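Local atomic coordinates of DNA polymerase III subunit beta (Deinococcus radiodurans, PDB entry 4TRT), a protein that probably encircles DNA as a ring-shaped head-to-tail homodimer and tethers DNA polymerases and other proteins to it, making replication processive. Residues S134-S139 with A176-P181; T251-A256 with D328-L333; F278-G283 with V302-T307. All coordinates share one frame; numbering follows the deposited sequence.

Interaction 1 (S134-S139 with A176-P181)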
loop_
_atom_site.group_PDB
_atom_site.type_symbol
_atom_site.label_atom_id
_atom_site.label_comp_id
_atom_site.label_asym_id
_atom_site.label_seq_id
_atom_site.Cartn_x
_atom_site.Cartn_y
_atom_site.Cartn_z
ATOM N N SER A 134 3.348 21.886 12.941
ATOM C CA SER A 134 3.026 20.772 12.060
ATOM C C SER A 134 1.602 20.252 12.245
ATOM O O SER A 134 0.890 20.025 11.274
ATOM C CB SER A 134 4.009 19.625 12.282
ATOM O OG SER A 134 3.759 18.581 11.350
ATOM N N ARG A 135 1.189 20.051 13.491
ATOM C CA ARG A 135 -0.175 19.568 13.750
ATOM C C ARG A 135 -1.212 20.639 13.347
ATOM O O ARG A 135 -2.252 20.300 12.808
ATOM C CB ARG A 135 -0.327 19.038 15.194
ATOM C CG ARG A 135 -0.073 17.528 15.318
ATOM C CD ARG A 135 -0.060 16.993 16.743
ATOM N NE ARG A 135 1.298 16.975 17.297
ATOM C CZ ARG A 135 1.868 17.938 18.031
ATOM N NH1 ARG A 135 1.211 19.044 18.346
ATOM N NH2 ARG A 135 3.119 17.783 18.462
ATOM N N ALA A 136 -0.899 21.925 13.524
ATOM C CA ALA A 136 -1.772 22.998 13.043
ATOM C C ALA A 136 -1.891 22.965 11.520
ATOM O O ALA A 136 -2.997 22.969 10.984
ATOM C CB ALA A 136 -1.302 24.363 13.524
ATOM N N PHE A 137 -0.760 22.903 10.827
ATOM C CA PHE A 137 -0.752 22.734 9.364
ATOM C C PHE A 137 -1.601 21.559 8.904
ATOM O O PHE A 137 -2.412 21.694 7.983
ATOM C CB PHE A 137 0.669 22.515 8.824
ATOM C CG PHE A 137 1.487 23.769 8.657
ATOM C CD1 PHE A 137 0.906 25.010 8.410
ATOM C CD2 PHE A 137 2.877 23.684 8.677
ATOM C CE1 PHE A 137 1.697 26.137 8.237
ATOM C CE2 PHE A 137 3.663 24.802 8.497
ATOM C CZ PHE A 137 3.077 26.030 8.289
ATOM N N SER A 138 -1.418 20.410 9.544
ATOM C CA SER A 138 -2.117 19.178 9.158
ATOM C C SER A 138 -3.624 19.271 9.394
ATOM O O SER A 138 -4.391 18.591 8.727
ATOM C CB SER A 138 -1.583 17.981 9.945
ATOM O OG SER A 138 -0.277 17.662 9.540
ATOM N N SER A 139 -4.027 20.100 10.357
ATOM C CA SER A 139 -5.432 20.284 10.692
ATOM C C SER A 139 -6.171 21.159 9.684
ATOM O O SER A 139 -7.392 21.016 9.559
ATOM C CB SER A 139 -5.575 20.903 12.083
ATOM O OG SER A 139 -5.040 20.010 13.042
ATOM N N ALA A 176 -10.831 26.352 7.465
ATOM C CA ALA A 176 -10.236 25.553 8.536
ATOM C C ALA A 176 -9.253 26.453 9.267
ATOM O O ALA A 176 -8.460 27.150 8.628
ATOM C CB ALA A 176 -9.528 24.340 7.967
ATOM N N ILE A 177 -9.327 26.419 10.595
ATOM C CA ILE A 177 -8.529 27.259 11.489
ATOM C C ILE A 177 -7.969 26.400 12.604
ATOM O O ILE A 177 -8.667 25.540 13.147
ATOM C CB ILE A 177 -9.416 28.347 12.137
ATOM C CG1 ILE A 177 -10.007 29.278 11.073
ATOM C CG2 ILE A 177 -8.662 29.148 13.214
ATOM C CD1 ILE A 177 -11.136 30.128 11.604
ATOM N N ARG A 178 -6.692 26.596 12.934
ATOM C CA ARG A 178 -6.160 26.072 14.177
ATOM C C ARG A 178 -5.262 27.100 14.858
ATOM O O ARG A 178 -4.333 27.620 14.237
ATOM C CB ARG A 178 -5.401 24.768 13.958
ATOM C CG ARG A 178 -5.034 24.095 15.282
ATOM C CD ARG A 178 -5.212 22.591 15.250
ATOM N NE ARG A 178 -5.168 22.029 16.597
ATOM C CZ ARG A 178 -5.339 20.743 16.884
ATOM N NH1 ARG A 178 -5.588 19.861 15.925
ATOM N NH2 ARG A 178 -5.281 20.342 18.147
ATOM N N ASP A 179 -5.580 27.397 16.113
ATOM C CA ASP A 179 -4.779 28.255 16.996
ATOM C C ASP A 179 -3.802 27.377 17.740
ATOM O O ASP A 179 -4.148 26.257 18.119
ATOM C CB ASP A 179 -5.675 28.975 18.021
ATOM C CG ASP A 179 -6.509 30.078 17.398
ATOM O OD1 ASP A 179 -5.955 30.892 16.630
ATOM O OD2 ASP A 179 -7.729 30.134 17.646
ATOM N N PHE A 180 -2.586 27.879 17.948
ATOM C CA PHE A 180 -1.563 27.136 18.669
ATOM C C PHE A 180 -0.588 28.079 19.411
ATOM O O PHE A 180 -0.459 29.241 19.038
ATOM C CB PHE A 180 -0.827 26.207 17.692
ATOM C CG PHE A 180 -0.122 26.923 16.569
ATOM C CD1 PHE A 180 -0.812 27.336 15.444
ATOM C CD2 PHE A 180 1.249 27.161 16.631
ATOM C CE1 PHE A 180 -0.162 27.993 14.406
ATOM C CE2 PHE A 180 1.910 27.818 15.596
ATOM C CZ PHE A 180 1.203 28.231 14.481
ATOM N N PRO A 181 0.085 27.587 20.475
ATOM C CA PRO A 181 1.057 28.421 21.207
ATOM C C PRO A 181 2.211 28.929 20.339
ATOM O O PRO A 181 2.733 28.194 19.496
ATOM C CB PRO A 181 1.596 27.479 22.295
ATOM C CG PRO A 181 0.582 26.395 22.422
ATOM C CD PRO A 181 -0.051 26.247 21.076
#
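A176 meets helix 130-140 near its C-terminal end with its methyl group, CB lying 4.3 Å from S139 O; the same methyl also touches V140, one residue further along that helix. Two residues on, R178 carries most of the contact. Its CG, anti to the backbone N (chi1 -171°), passes alongside the small side chain of A136, 4.1 Å from A136 CB. The chain then bends, bringing R178 CD to 3.6 Å from S139 CB. Helix and strand run nearly antiparallel (167°) with axes 7.8 Å apart: this is the helix-on-sheet layering of the central domain, in a family whose helices line the DNA channel. At its tip R178 NH1 donates to S139 OG at 2.9 Å (N-H...O 150°), with the hydroxyl at the guanidinium edge, near its plane. S139 OG in turn donates to R135 O (2.8 Å), so the hydroxyl is both acceptor and donor and its rotation is set. R178 NE is held separately by G351 O. F180 follows on the same side of the strand; its ring, oblique to the methyl of A136, brings CD1 to 3.6 Å from A136 CB and also touches L133.

Interaction 2 (T251-A256 with D328-L333)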
loop_
_atom_site.group_PDB
_atom_site.type_symbol
_atom_site.label_atom_id
_atom_site.label_comp_id
_atom_site.label_asym_id
_atom_site.label_seq_id
_atom_site.Cartn_x
_atom_site.Cartn_y
_atom_site.Cartn_z
ATOM N N THR A 251 -24.036 17.742 20.137
ATOM C CA THR A 251 -22.802 17.203 20.644
ATOM C C THR A 251 -22.908 15.674 20.590
ATOM O O THR A 251 -23.929 15.109 20.998
ATOM C CB THR A 251 -22.600 17.700 22.103
ATOM O OG1 THR A 251 -22.473 19.136 22.100
ATOM C CG2 THR A 251 -21.400 17.085 22.692
ATOM N N LEU A 252 -21.856 15.010 20.111
ATOM C CA LEU A 252 -21.865 13.561 19.984
ATOM C C LEU A 252 -20.446 13.031 19.818
ATOM O O LEU A 252 -19.535 13.802 19.527
ATOM C CB LEU A 252 -22.748 13.135 18.796
ATOM C CG LEU A 252 -22.214 13.402 17.394
ATOM C CD1 LEU A 252 -23.208 12.850 16.389
ATOM C CD2 LEU A 252 -21.938 14.876 17.093
ATOM N N PRO A 253 -20.262 11.716 19.978
ATOM C CA PRO A 253 -18.935 11.124 19.826
ATOM C C PRO A 253 -18.398 11.289 18.412
ATOM O O PRO A 253 -19.106 10.992 17.447
ATOM C CB PRO A 253 -19.174 9.649 20.136
ATOM C CG PRO A 253 -20.431 9.613 20.940
ATOM C CD PRO A 253 -21.265 10.703 20.368
ATOM N N ALA A 254 -17.171 11.785 18.301
ATOM C CA ALA A 254 -16.571 12.078 17.013
ATOM C C ALA A 254 -16.435 10.827 16.162
ATOM O O ALA A 254 -16.693 10.861 14.956
ATOM C CB ALA A 254 -15.208 12.711 17.208
ATOM N N THR A 255 -16.024 9.728 16.779
ATOM C CA THR A 255 -15.725 8.522 16.006
ATOM C C THR A 255 -17.001 7.934 15.438
ATOM O O THR A 255 -17.024 7.520 14.260
ATOM C CB THR A 255 -14.995 7.471 16.848
ATOM O OG1 THR A 255 -13.699 7.968 17.188
ATOM C CG2 THR A 255 -14.872 6.136 16.103
ATOM N N ALA A 256 -18.065 7.920 16.244
ATOM C CA ALA A 256 -19.359 7.429 15.746
ATOM C C ALA A 256 -19.833 8.266 14.558
ATOM O O ALA A 256 -20.294 7.716 13.543
ATOM C CB ALA A 256 -20.402 7.372 16.855
ATOM N N ASP A 328 -11.287 14.820 17.726
ATOM C CA ASP A 328 -11.297 13.576 18.507
ATOM C C ASP A 328 -12.149 13.711 19.782
ATOM O O ASP A 328 -12.345 14.800 20.306
ATOM C CB ASP A 328 -9.875 13.230 18.927
ATOM C CG ASP A 328 -8.931 13.065 17.746
ATOM O OD1 ASP A 328 -9.299 12.361 16.787
ATOM O OD2 ASP A 328 -7.809 13.609 17.799
ATOM N N GLY A 329 -12.638 12.589 20.277
ATOM C CA GLY A 329 -13.442 12.573 21.484
ATOM C C GLY A 329 -14.884 12.889 21.162
ATOM O O GLY A 329 -15.635 12.032 20.708
ATOM N N ASP A 330 -15.301 14.107 21.451
ATOM C CA ASP A 330 -16.655 14.522 21.116
ATOM C C ASP A 330 -16.638 15.708 20.174
ATOM O O ASP A 330 -15.793 16.590 20.286
ATOM C CB ASP A 330 -17.419 14.823 22.403
ATOM C CG ASP A 330 -17.588 13.577 23.266
ATOM O OD1 ASP A 330 -18.411 12.689 22.916
ATOM O OD2 ASP A 330 -16.866 13.472 24.283
ATOM N N ALA A 331 -17.530 15.664 19.191
ATOM C CA ALA A 331 -17.689 16.756 18.256
ATOM C C ALA A 331 -18.849 17.643 18.692
ATOM O O ALA A 331 -19.829 17.157 19.246
ATOM C CB ALA A 331 -17.931 16.213 16.852
ATOM N N GLU A 332 -18.712 18.940 18.417
ATOM C CA GLU A 332 -19.748 19.930 18.607
ATOM C C GLU A 332 -20.081 20.478 17.230
ATOM O O GLU A 332 -19.202 20.949 16.515
ATOM C CB GLU A 332 -19.201 21.056 19.486
ATOM C CG GLU A 332 -20.120 21.555 20.567
ATOM C CD GLU A 332 -19.380 22.479 21.537
ATOM O OE1 GLU A 332 -18.955 23.557 21.100
ATOM O OE2 GLU A 332 -19.202 22.127 22.726
ATOM N N LEU A 333 -21.342 20.375 16.833
ATOM C CA LEU A 333 -21.793 20.891 15.529
ATOM C C LEU A 333 -22.711 22.068 15.809
ATOM O O LEU A 333 -23.717 21.916 16.508
ATOM C CB LEU A 333 -22.568 19.808 14.746
ATOM C CG LEU A 333 -22.019 18.377 14.786
ATOM C CD1 LEU A 333 -22.940 17.446 14.020
ATOM C CD2 LEU A 333 -20.580 18.335 14.263
HETATM O O HOH W 1 -15.100 9.425 19.565
HETATM O O HOH W 2 -12.453 10.413 18.374
#
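L252 and A331 form the hydrogen-bonded pair at the centre of this antiparallel ladder, and here the contact is tightest. L252 N reaches A331 O at 3.1 Å, and A331 N returns to L252 O at 2.8 Å. The leucine methyls and A331 pack on the buried face. L252 CG lies between its own N and carbonyl carbon (chi1 72°), and the branch beyond it brings CD2 to 4.1 Å from L333 CD1, the two leucines crossing at about a right angle; L257 of the following helix touches both. A254 CB rests 3.6 Å from G329 O. On the other face T251 and E332 lie side by side, T251 OG1 3.7 Å from E332 CG, while the E332 carboxylate turns to R345 and to G348 N.

Toward D328 and T255 the contact loosens into solvent. A254 N still gives a straight bond to G329 O (2.9 Å, 172°), with A254 N above the plane of that carbonyl, but one water joins T255 N to that same oxygen and another lies between T255 OG1 and G329 N. D330 OD1 sits 3.5 Å from P253 CA. P253 holds the N-cap position; the next two amides, of A254 and T255, are met by G329 O and by the first water. The whole is a strand-to-helix junction, strand 248-253 running directly into helix 254-265, as strands 2-7 and 126-129 run into their helices in the other two domains.

Interaction 3 (F278-G283 with V302-T307)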
loop_
_atom_site.group_PDB
_atom_site.type_symbol
_atom_site.label_atom_id
_atom_site.label_comp_id
_atom_site.label_asym_id
_atom_site.label_seq_id
_atom_site.Cartn_x
_atom_site.Cartn_y
_atom_site.Cartn_z
ATOM N N PHE A 278 -28.270 15.681 6.747
ATOM C CA PHE A 278 -28.188 15.657 8.202
ATOM C C PHE A 278 -29.572 16.043 8.689
ATOM O O PHE A 278 -30.044 17.128 8.348
ATOM C CB PHE A 278 -27.236 16.731 8.698
ATOM C CG PHE A 278 -25.800 16.330 8.738
ATOM C CD1 PHE A 278 -25.178 15.792 7.635
ATOM C CD2 PHE A 278 -25.049 16.574 9.869
ATOM C CE1 PHE A 278 -23.843 15.453 7.669
ATOM C CE2 PHE A 278 -23.715 16.233 9.913
ATOM C CZ PHE A 278 -23.110 15.677 8.804
ATOM N N LEU A 279 -30.231 15.177 9.446
ATOM C CA LEU A 279 -31.516 15.523 10.047
ATOM C C LEU A 279 -31.396 15.403 11.560
ATOM O O LEU A 279 -31.219 14.315 12.093
ATOM C CB LEU A 279 -32.639 14.620 9.531
ATOM C CG LEU A 279 -34.036 14.807 10.146
ATOM C CD1 LEU A 279 -34.569 16.195 9.831
ATOM C CD2 LEU A 279 -34.981 13.727 9.630
ATOM N N VAL A 280 -31.484 16.533 12.244
ATOM C CA VAL A 280 -31.464 16.566 13.710
ATOM C C VAL A 280 -32.909 16.630 14.195
ATOM O O VAL A 280 -33.666 17.514 13.792
ATOM C CB VAL A 280 -30.662 17.778 14.250
ATOM C CG1 VAL A 280 -30.580 17.743 15.784
ATOM C CG2 VAL A 280 -29.268 17.835 13.621
ATOM N N SER A 281 -33.285 15.697 15.062
ATOM C CA SER A 281 -34.606 15.669 15.642
ATOM C C SER A 281 -34.662 14.751 16.857
ATOM O O SER A 281 -34.096 13.658 16.825
ATOM C CB SER A 281 -35.610 15.169 14.605
ATOM O OG SER A 281 -36.892 15.472 15.072
ATOM N N GLU A 282 -35.347 15.194 17.911
ATOM C CA GLU A 282 -35.662 14.363 19.083
ATOM C C GLU A 282 -34.449 13.644 19.659
ATOM O O GLU A 282 -34.490 12.452 19.911
ATOM C CB GLU A 282 -36.772 13.361 18.735
ATOM C CG GLU A 282 -38.075 14.037 18.362
ATOM C CD GLU A 282 -39.195 13.056 18.099
ATOM O OE1 GLU A 282 -38.999 12.130 17.287
ATOM O OE2 GLU A 282 -40.280 13.220 18.687
ATOM N N GLY A 283 -33.370 14.393 19.870
ATOM C CA GLY A 283 -32.141 13.851 20.430
ATOM C C GLY A 283 -31.456 12.828 19.546
ATOM O O GLY A 283 -30.717 11.980 20.046
ATOM N N VAL A 302 -27.713 11.891 20.103
ATOM C CA VAL A 302 -26.936 13.109 20.332
ATOM C C VAL A 302 -27.537 13.913 21.489
ATOM O O VAL A 302 -28.659 13.657 21.928
ATOM C CB VAL A 302 -26.895 14.022 19.076
ATOM C CG1 VAL A 302 -26.268 13.285 17.893
ATOM C CG2 VAL A 302 -28.290 14.535 18.712
ATOM N N THR A 303 -26.780 14.900 21.970
ATOM C CA THR A 303 -27.331 15.901 22.847
ATOM C C THR A 303 -27.553 17.111 21.977
ATOM O O THR A 303 -26.648 17.520 21.251
ATOM C CB THR A 303 -26.338 16.203 23.973
ATOM O OG1 THR A 303 -26.001 14.968 24.609
ATOM C CG2 THR A 303 -26.933 17.192 24.988
ATOM N N GLN A 304 -28.748 17.688 22.019
ATOM C CA GLN A 304 -29.033 18.842 21.200
ATOM C C GLN A 304 -29.558 19.959 22.083
ATOM O O GLN A 304 -30.178 19.692 23.103
ATOM C CB GLN A 304 -29.997 18.500 20.061
ATOM C CG GLN A 304 -31.373 18.082 20.500
ATOM C CD GLN A 304 -32.300 17.930 19.321
ATOM O OE1 GLN A 304 -32.488 16.829 18.831
ATOM N NE2 GLN A 304 -32.855 19.043 18.837
ATOM N N GLY A 305 -29.248 21.199 21.721
ATOM C CA GLY A 305 -29.822 22.351 22.376
ATOM C C GLY A 305 -29.951 23.514 21.428
ATOM O O GLY A 305 -29.388 23.496 20.342
ATOM N N GLY A 306 -30.697 24.536 21.845
ATOM C CA GLY A 306 -30.796 25.776 21.064
ATOM C C GLY A 306 -32.227 26.195 20.792
ATOM O O GLY A 306 -33.160 25.650 21.364
ATOM N N THR A 307 -32.401 27.189 19.928
ATOM C CA THR A 307 -33.737 27.753 19.705
ATOM C C THR A 307 -34.547 26.993 18.640
ATOM O O THR A 307 -35.759 27.134 18.584
ATOM C CB THR A 307 -33.674 29.264 19.408
ATOM O OG1 THR A 307 -32.798 29.509 18.306
ATOM C CG2 THR A 307 -33.175 30.028 20.645
#
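G283 and V302 are joined backbone to backbone: V302 N donates to G283 O at 3.0 Å in a nearly straight bond (174°), although the donor stands well above the plane of that carbonyl. The accepting residue lies in a tight turn, where E282 and G283 both adopt left-handed backbone angles close to those of a type I' turn, the two-residue connection of the hairpin formed by strands 275-281 and 284-290.

Q304 supplies the second grip. Its CG lies between the backbone N and the carbonyl carbon (chi1 65°), and the extended chain beyond it carries the amide across to the turn, where OE1 accepts from G283 N at 2.8 Å (N-H...O 146°), again with the donor above the carbonyl plane. E282 N is also near, 3.4 Å from Q304 OE1, but its angle is too poor for a bond. The opposite end of the amide, Q304 NE2, is bonded to Q309 O, so both polar atoms are engaged and the flip of the amide is settled. V280 and Q304 run counter to each other, so that V280 CG1 ends 3.7 Å from Q304 OE1 and 3.9 Å from Q304 CD, an apolar branch against the polar group. V302 adds its CG2 branch, 3.7 Å from G283 C, beside the bonded peptide.

G283 thus meets the other segment through both N and O. V302 itself packs on L285 of strand 284-290 and on V250 of strand 248-253, and V280 also touches L248 and V250. The contact therefore sits where strand 294-301, in one sheet of the C-terminal domain, passes through V302 into strand 303-306, which borders strand 248-253 in the other.

Interaction 1 is a buried contact of the central domain, whereas interactions 2 and 3 belong to the C-terminal domain, the former partly buried and the latter at the surface. All three reach one extended sheet, through strands 175-181, 330-335 with 248-253, and 303-306. Interactions 2 and 3 touch directly: T251 N lies 2.8 Å from T303 O, a probable hydrogen bond, and L252 packs on V302. Interaction 1 stands apart, its centre about 19 Å from that of interaction 2. Chemistry follows place: side chains link helix to strand in interaction 1, backbone pairing dominates interaction 2, and interaction 3 holds a hairpin turn by one backbone hydrogen bond and one from a backbone N-H to a side-chain carbonyl.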